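Acarbose/maltose binding protein GacH (Streptomyces glaucescens, PDB 3K01) binds acarbose and its homologs, and probably maltose, as the solute receptor of an ABC transporter. Local coordinates at residues Asp141-Phe146 against Met256-Pro261. Residues are numbered along the deposited sequence; the frame is centred on the assembly and turned at random.
Sequences DTLALF and MMVNGP
With CG anti to its carbonyl carbon (chi1 -74°), Phe146 lays its ring beside the neighbouring strand, where Met257, its CG lying between backbone N and carbonyl carbon (chi1 66°), runs out extended to meet it. The methyl CE of Met257 makes an apolar contact with Phe146 CD1 at 3.6 Å, while Met257 SD, 5.4 Å from the Phe146 ring centroid and oblique to it, makes a Met-aromatic contact suited to a long, flexible and polarisable chain. Asn259 CB sits over one ring face, 4.0 Å from the centroid of Phe146, and this CH-pi contact uses the apolar part of an otherwise polar residue. At the ring edge, near its plane, Gly260 O lies 3.4 Å from Phe146 CZ, where the weakly positive C-H rim can face a carbonyl. The Asn259 amide turns instead to its own strand: OD1 accepts the N-H of Gly260 at 2.8 Å, and ND2 points a weak, nearly straight bond at Met257 SD.

The backbones that carry these groups run antiparallel. Ala144 pairs with Asn259 and Phe146 with Met257, each through two backbone hydrogen bonds; between them Leu145 and Val258 form a non-hydrogen-bonded pair. These two turn to the other face, where Val258 CG2 approaches Leu145 CD1; Val258 CG1 also meets Leu143 CB at 3.7 Å, the side chains crossing at about a right angle. The pairing joins strands 132-148 and 254-259 within the mixed sheet of this solute-binding protein; helix 264-268 packs on Phe146 and Met257, and helix 241-251 on Met257 and Asn259.

Beyond the Ala144–Asn259 pair the regular hydrogen bonding stops, though Leu143 and Gly260 remain close. Thr142 O is a buried carbonyl without a hydrogen-bond partner; proline has no N-H to offer it, and Pro261 CD, at 3.5 Å, and Gly260 CA meet it instead. The four backbone bonds set the register, while the ring, the methionine chain and the Asn259 CB on one face probably add mainly dispersion and weak electrostatic attraction.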
loop_
_atom_site.group_PDB
_atom_site.type_symbol
_atom_site.label_atom_id
_atom_site.label_comp_id
_atom_site.label_asym_id
_atom_site.label_seq_id
_atom_site.Cartn_x
_atom_site.Cartn_y
_atom_site.Cartn_z
ATOM N N ASP A 141 1.036 3.302 3.103
ATOM C CA ASP A 141 2.259 2.519 3.123
ATOM C C ASP A 141 2.674 2.213 1.682
ATOM O O ASP A 141 2.029 2.643 0.711
ATOM C CB ASP A 141 2.108 1.270 4.004
ATOM C CG ASP A 141 1.012 0.355 3.544
ATOM O OD1 ASP A 141 0.756 0.272 2.326
ATOM O OD2 ASP A 141 0.381 -0.301 4.408
ATOM N N THR A 142 3.811 1.540 1.544
ATOM C CA THR A 142 4.357 1.221 0.220
ATOM C C THR A 142 5.404 0.140 0.392
ATOM O O THR A 142 5.660 -0.326 1.507
ATOM C CB THR A 142 4.960 2.491 -0.435
ATOM O OG1 THR A 142 5.229 2.272 -1.830
ATOM C CG2 THR A 142 6.221 2.976 0.254
ATOM N N LEU A 143 6.010 -0.243 -0.721
ATOM C CA LEU A 143 7.151 -1.165 -0.709
ATOM C C LEU A 143 8.445 -0.381 -0.739
ATOM O O LEU A 143 8.493 0.738 -1.240
ATOM C CB LEU A 143 7.089 -2.083 -1.938
ATOM C CG LEU A 143 5.914 -3.041 -2.018
ATOM C CD1 LEU A 143 5.945 -3.883 -3.313
ATOM C CD2 LEU A 143 5.852 -3.977 -0.793
ATOM N N ALA A 144 9.506 -1.015 -0.218
ATOM C CA ALA A 144 10.803 -0.378 -0.064
ATOM C C ALA A 144 11.888 -1.435 -0.180
ATOM O O ALA A 144 11.612 -2.618 -0.008
ATOM C CB ALA A 144 10.892 0.321 1.307
ATOM N N LEU A 145 13.108 -0.991 -0.480
ATOM C CA LEU A 145 14.249 -1.908 -0.526
ATOM C C LEU A 145 14.853 -2.055 0.879
ATOM O O LEU A 145 15.411 -1.100 1.421
ATOM C CB LEU A 145 15.284 -1.346 -1.480
ATOM C CG LEU A 145 16.500 -2.253 -1.728
ATOM C CD1 LEU A 145 16.141 -3.505 -2.478
ATOM C CD2 LEU A 145 17.570 -1.443 -2.457
ATOM N N PHE A 146 14.714 -3.240 1.456
ATOM C CA PHE A 146 15.372 -3.577 2.725
ATOM C C PHE A 146 16.779 -4.084 2.415
ATOM O O PHE A 146 16.988 -4.822 1.448
ATOM C CB PHE A 146 14.648 -4.727 3.423
ATOM C CG PHE A 146 13.329 -4.385 4.060
ATOM C CD1 PHE A 146 13.029 -4.922 5.295
ATOM C CD2 PHE A 146 12.345 -3.611 3.432
ATOM C CE1 PHE A 146 11.810 -4.701 5.924
ATOM C CE2 PHE A 146 11.121 -3.366 4.065
ATOM C CZ PHE A 146 10.870 -3.911 5.326
ATOM N N MET A 256 19.324 -8.273 0.253
ATOM C CA MET A 256 18.271 -7.280 -0.027
ATOM C C MET A 256 16.976 -7.971 -0.330
ATOM O O MET A 256 16.974 -9.069 -0.873
ATOM C CB MET A 256 18.667 -6.424 -1.234
ATOM C CG MET A 256 19.925 -5.596 -0.990
ATOM S SD MET A 256 20.425 -4.557 -2.381
ATOM C CE MET A 256 21.289 -5.798 -3.382
ATOM N N MET A 257 15.866 -7.290 -0.050
ATOM C CA MET A 257 14.536 -7.759 -0.495
ATOM C C MET A 257 13.707 -6.497 -0.619
ATOM O O MET A 257 14.079 -5.446 -0.128
ATOM C CB MET A 257 13.876 -8.720 0.489
ATOM C CG MET A 257 13.524 -8.073 1.816
ATOM S SD MET A 257 12.534 -9.191 2.853
ATOM C CE MET A 257 12.430 -8.314 4.403
ATOM N N VAL A 258 12.563 -6.594 -1.290
ATOM C CA VAL A 258 11.597 -5.494 -1.298
ATOM C C VAL A 258 10.434 -5.890 -0.397
ATOM O O VAL A 258 9.966 -7.026 -0.436
ATOM C CB VAL A 258 11.130 -5.231 -2.723
ATOM C CG1 VAL A 258 9.947 -4.250 -2.764
ATOM C CG2 VAL A 258 12.287 -4.727 -3.543
ATOM N N ASN A 259 9.998 -4.971 0.457
ATOM C CA ASN A 259 8.960 -5.325 1.412
ATOM C C ASN A 259 8.344 -4.082 2.005
ATOM O O ASN A 259 8.772 -2.956 1.679
ATOM C CB ASN A 259 9.525 -6.265 2.490
ATOM C CG ASN A 259 8.539 -7.331 2.891
ATOM O OD1 ASN A 259 7.320 -7.111 2.884
ATOM N ND2 ASN A 259 9.052 -8.517 3.214
ATOM N N GLY A 260 7.340 -4.270 2.857
ATOM C CA GLY A 260 6.637 -3.137 3.445
ATOM C C GLY A 260 6.787 -3.083 4.946
ATOM O O GLY A 260 7.443 -3.918 5.564
ATOM N N PRO A 261 6.164 -2.080 5.578
ATOM C CA PRO A 261 6.276 -1.880 7.029
ATOM C C PRO A 261 5.853 -3.107 7.827
ATOM O O PRO A 261 6.393 -3.352 8.913
ATOM C CB PRO A 261 5.327 -0.696 7.292
ATOM C CG PRO A 261 5.372 0.063 5.959
ATOM C CD PRO A 261 5.360 -1.023 4.930
#